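PDB 4S1V: D-3-phosphoglycerate dehydrogenase-related protein from Vibrio cholerae, which probably catalyses the NAD-dependent oxidation of 3-phosphoglycerate or a related D-2-hydroxyacid. Local coordinates for residues C[33-37]-C[38-42]; C[74-77]-C[78-82]. All coordinates share one frame; numbering follows the deposited sequence.

Contact 1. Residues C[33-37]-C[38-42]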
loop_
_atom_site.group_PDB
_atom_site.type_symbol
_atom_site.label_atom_id
_atom_site.label_comp_id
_atom_site.label_asym_id
_atom_site.label_seq_id
_atom_site.Cartn_x
_atom_site.Cartn_y
_atom_site.Cartn_z
ATOM N N ASP C 33 20.823 9.926 -23.720
ATOM C CA ASP C 33 21.138 9.776 -22.313
ATOM C C ASP C 33 21.348 11.140 -21.675
ATOM O O ASP C 33 21.517 12.141 -22.367
ATOM C CB ASP C 33 22.347 8.843 -22.103
ATOM C CG ASP C 33 23.585 9.266 -22.894
ATOM O OD1 ASP C 33 23.561 10.314 -23.580
ATOM O OD2 ASP C 33 24.593 8.529 -22.832
ATOM N N SER C 34 21.306 11.178 -20.353
ATOM C CA SER C 34 21.579 12.402 -19.638
ATOM C C SER C 34 23.021 12.361 -19.151
ATOM O O SER C 34 23.373 11.569 -18.279
ATOM C CB SER C 34 20.600 12.568 -18.477
ATOM O OG SER C 34 21.070 13.540 -17.565
ATOM N N VAL C 35 23.854 13.207 -19.742
ATOM C CA VAL C 35 25.253 13.297 -19.369
ATOM C C VAL C 35 25.548 14.696 -18.831
ATOM O O VAL C 35 25.399 15.695 -19.540
ATOM C CB VAL C 35 26.181 12.943 -20.557
ATOM C CG1 VAL C 35 27.639 13.225 -20.217
ATOM C CG2 VAL C 35 26.001 11.482 -20.952
ATOM N N SER C 36 25.945 14.756 -17.566
ATOM C CA SER C 36 26.367 16.004 -16.939
ATOM C C SER C 36 27.891 16.041 -16.796
ATOM O O SER C 36 28.483 17.107 -16.601
ATOM C CB SER C 36 25.695 16.159 -15.576
ATOM O OG SER C 36 25.856 14.986 -14.798
ATOM N N ASP C 37 28.508 14.861 -16.885
ATOM C CA ASP C 37 29.964 14.705 -16.873
ATOM C C ASP C 37 30.585 15.408 -18.087
ATOM O O ASP C 37 30.568 14.881 -19.208
ATOM C CB ASP C 37 30.320 13.209 -16.852
ATOM C CG ASP C 37 31.815 12.944 -16.654
ATOM O OD1 ASP C 37 32.641 13.872 -16.783
ATOM O OD2 ASP C 37 32.166 11.779 -16.368
ATOM N N GLU C 38 31.133 16.598 -17.850
ATOM C CA GLU C 38 31.661 17.446 -18.922
ATOM C C GLU C 38 32.831 16.803 -19.660
ATOM O O GLU C 38 33.050 17.087 -20.836
ATOM C CB GLU C 38 32.043 18.834 -18.393
ATOM C CG GLU C 38 30.895 19.562 -17.706
ATOM C CD GLU C 38 31.087 21.067 -17.609
ATOM O OE1 GLU C 38 32.113 21.534 -17.067
ATOM O OE2 GLU C 38 30.182 21.794 -18.058
ATOM N N THR C 39 33.567 15.932 -18.967
ATOM C CA THR C 39 34.633 15.143 -19.584
ATOM C C THR C 39 34.061 14.271 -20.713
ATOM O O THR C 39 34.584 14.270 -21.830
ATOM C CB THR C 39 35.381 14.282 -18.531
ATOM O OG1 THR C 39 35.972 15.133 -17.540
ATOM C CG2 THR C 39 36.466 13.449 -19.178
ATOM N N VAL C 40 32.975 13.555 -20.418
ATOM C CA VAL C 40 32.282 12.717 -21.406
ATOM C C VAL C 40 31.678 13.561 -22.528
ATOM O O VAL C 40 31.733 13.169 -23.700
ATOM C CB VAL C 40 31.191 11.836 -20.750
ATOM C CG1 VAL C 40 30.421 11.045 -21.797
ATOM C CG2 VAL C 40 31.815 10.883 -19.738
ATOM N N LEU C 41 31.121 14.717 -22.161
ATOM C CA LEU C 41 30.494 15.627 -23.123
ATOM C C LEU C 41 31.495 16.202 -24.110
ATOM O O LEU C 41 31.246 16.193 -25.314
ATOM C CB LEU C 41 29.762 16.771 -22.414
ATOM C CG LEU C 41 28.293 16.577 -22.036
ATOM C CD1 LEU C 41 27.824 17.772 -21.221
ATOM C CD2 LEU C 41 27.412 16.385 -23.267
ATOM N N ILE C 42 32.615 16.703 -23.593
ATOM C CA ILE C 42 33.703 17.213 -24.429
ATOM C C ILE C 42 34.195 16.132 -25.387
ATOM O O ILE C 42 34.311 16.372 -26.593
ATOM C CB ILE C 42 34.859 17.791 -23.579
ATOM C CG1 ILE C 42 34.457 19.157 -23.010
ATOM C CG2 ILE C 42 36.143 17.916 -24.395
ATOM C CD1 ILE C 42 35.169 19.527 -21.723
#
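Asp37 and Thr39 meet where a loop winds up into a helix: Asp37 is the N-cap, and its OD1 accepts a bent, weak hydrogen bond from Thr39 N at 3.1 Å, with an N-H...O angle of 130°. CG of Asp37 stands anti to its own backbone N (chi1 -172°), which keeps the carboxylate beside its carbonyl carbon and turns it forward to the first turn. A short acidic side chain suits this place, since it can reach forward to an amide of the opening turn, and its negative charge probably interacts favourably with the positive end of the helix dipole. The other oxygen, OD2, lies 3.5 Å from the methyl CG2 of Val40, whose side chain crosses that of Asp37 at nearly a right angle. The backbone of the cap residue starts the helical pattern as well: Asp37 O accepts from Leu41 N at 3.0 Å in the carbonyl plane.

Next to the polar cap is a small apolar patch. Val35 CG1 packs 3.9 Å from Val40 CB and also 3.9 Å from Leu41 CG, so one methyl of the beta-branched Val35 touches two successive helix residues. Further out, the carboxylate of Glu38 is held by Thr61 and Asn63, and Asp33, in the loop, forms a salt bridge with Arg44 of helix 38-45. The stretch joins strand 27-30, an outermost strand of the five-stranded parallel sheet, to helix 38-45, while Glu38, Leu41 and Ile42 lean on Leu64 of helix 62-66.

Contact 2. Residues C[74-77]-C[78-82]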
loop_
_atom_site.group_PDB
_atom_site.type_symbol
_atom_site.label_atom_id
_atom_site.label_comp_id
_atom_site.label_asym_id
_atom_site.label_seq_id
_atom_site.Cartn_x
_atom_site.Cartn_y
_atom_site.Cartn_z
ATOM N N ILE C 74 25.401 27.191 -31.688
ATOM C CA ILE C 74 24.418 26.599 -30.801
ATOM C C ILE C 74 23.031 27.095 -31.220
ATOM O O ILE C 74 22.780 28.295 -31.246
ATOM C CB ILE C 74 24.702 26.951 -29.338
ATOM C CG1 ILE C 74 25.991 26.252 -28.880
ATOM C CG2 ILE C 74 23.512 26.570 -28.464
ATOM C CD1 ILE C 74 26.492 26.710 -27.528
ATOM N N SER C 75 22.141 26.167 -31.563
ATOM C CA SER C 75 20.767 26.533 -31.898
ATOM C C SER C 75 19.839 26.121 -30.767
ATOM O O SER C 75 19.667 24.934 -30.496
ATOM C CB SER C 75 20.325 25.904 -33.224
ATOM O OG SER C 75 19.014 26.340 -33.583
ATOM N N GLN C 76 19.257 27.118 -30.110
ATOM C CA GLN C 76 18.440 26.916 -28.929
ATOM C C GLN C 76 16.988 26.680 -29.322
ATOM O O GLN C 76 16.431 27.419 -30.142
ATOM C CB GLN C 76 18.558 28.146 -28.015
ATOM C CG GLN C 76 17.813 28.058 -26.692
ATOM C CD GLN C 76 18.336 26.939 -25.805
ATOM O OE1 GLN C 76 19.494 26.951 -25.403
ATOM N NE2 GLN C 76 17.479 25.967 -25.501
ATOM N N THR C 77 16.385 25.631 -28.766
ATOM C CA THR C 77 14.935 25.471 -28.826
ATOM C C THR C 77 14.355 26.462 -27.823
ATOM O O THR C 77 14.786 26.497 -26.659
ATOM C CB THR C 77 14.477 24.051 -28.447
ATOM O OG1 THR C 77 15.108 23.649 -27.221
ATOM C CG2 THR C 77 14.799 23.046 -29.577
ATOM N N GLY C 78 13.407 27.278 -28.275
ATOM C CA GLY C 78 12.862 28.341 -27.441
ATOM C C GLY C 78 13.914 29.413 -27.235
ATOM O O GLY C 78 14.878 29.495 -27.997
ATOM N N LYS C 79 13.740 30.222 -26.196
ATOM C CA LYS C 79 14.654 31.324 -25.925
ATOM C C LYS C 79 15.783 30.886 -24.997
ATOM O O LYS C 79 15.656 29.891 -24.285
ATOM C CB LYS C 79 13.895 32.509 -25.313
ATOM C CG LYS C 79 12.834 33.138 -26.208
ATOM C CD LYS C 79 11.836 33.933 -25.372
ATOM C CE LYS C 79 10.777 34.616 -26.227
ATOM N NZ LYS C 79 11.348 35.729 -27.043
ATOM N N VAL C 80 16.888 31.633 -25.018
ATOM C CA VAL C 80 17.997 31.422 -24.080
ATOM C C VAL C 80 17.557 31.719 -22.634
ATOM O O VAL C 80 16.635 32.507 -22.404
ATOM C CB VAL C 80 19.250 32.265 -24.447
ATOM C CG1 VAL C 80 19.791 31.865 -25.815
ATOM C CG2 VAL C 80 18.953 33.759 -24.402
ATOM N N SER C 81 18.193 31.063 -21.668
ATOM C CA SER C 81 17.952 31.379 -20.260
ATOM C C SER C 81 19.136 30.938 -19.416
ATOM O O SER C 81 20.249 30.798 -19.929
ATOM C CB SER C 81 16.666 30.715 -19.714
ATOM O OG SER C 81 16.567 29.355 -20.076
ATOM N N ASN C 82 18.885 30.721 -18.129
ATOM C CA ASN C 82 19.927 30.458 -17.143
ATOM C C ASN C 82 21.024 29.438 -17.474
ATOM O O ASN C 82 22.092 29.470 -16.885
ATOM C CB ASN C 82 19.261 30.120 -15.798
ATOM C CG ASN C 82 18.365 31.240 -15.294
ATOM O OD1 ASN C 82 18.820 32.365 -15.070
ATOM N ND2 ASN C 82 17.086 30.942 -15.118
#
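Gln76 NE2, at the end of a side chain that packs against Gly78, is gripped by two backbone carbonyls in the bend at Gly78: it donates to Thr77 O and is also hydrogen-bonded to Arg55 O. NE2 of Gln76 lies 3.0 Å from Thr77 O, and the N-H...O angle of 167° makes the bond nearly straight. The acceptor lies in the amide plane of Gln76, whereas the donor is tilted from the carbonyl plane of Thr77. This reach to the next residue depends on a fold in the glutamine chain: the bend at chi2 (63°) swings the amide toward the carbonyl of Thr77. A long, flat amide suits the place because it can donate and accept at once; OE1 accepts a hydrogen bond from His83 NE2, and with both ends held, the amide's rotation is fixed.

The aliphatic part of the same side chain faces the outgoing loop. Gln76 CG lies 3.5 Å from Gly78 O and 3.7 Å from Lys79 O, with Val80 CG1 more loosely placed at 4.4 Å. Gly78 turns the chain with a positive phi of 70°, a conformation that glycine adopts readily. Thr77 OG1 is hydrogen-bonded to Leu53 O and Arg55 N, tying the bend to the end of strand 50-53 and the residues just after it. Arg55 also donates to Lys79 O, and Glu98 holds Val80 N. The bend thus leaves the C-terminal end of strand 73-76, between strands 50-53 and 95-98 of the parallel sheet; Thr77 rests on helix 294-312, and the loop runs on toward helix 86-91.

Contact 1 is a surface contact and contact 2 a buried one, yet both belong to connections of the same five-stranded parallel sheet. Residues 33-42 lead into a helix, whereas residues 74-82 lead out of a strand. Their chemistry follows: the first combines a charged helix cap with a modest patch of apolar side chains, while the second uses an amide and a hydroxyl, helped by Arg55 and Glu98, to satisfy buried backbone polar atoms. No hydrogen bond crosses between the two segments of contact 2, whereas contact 1 has two, one of them weak. The centres are 19 Å apart and the nearest atoms about 11 Å, without touching.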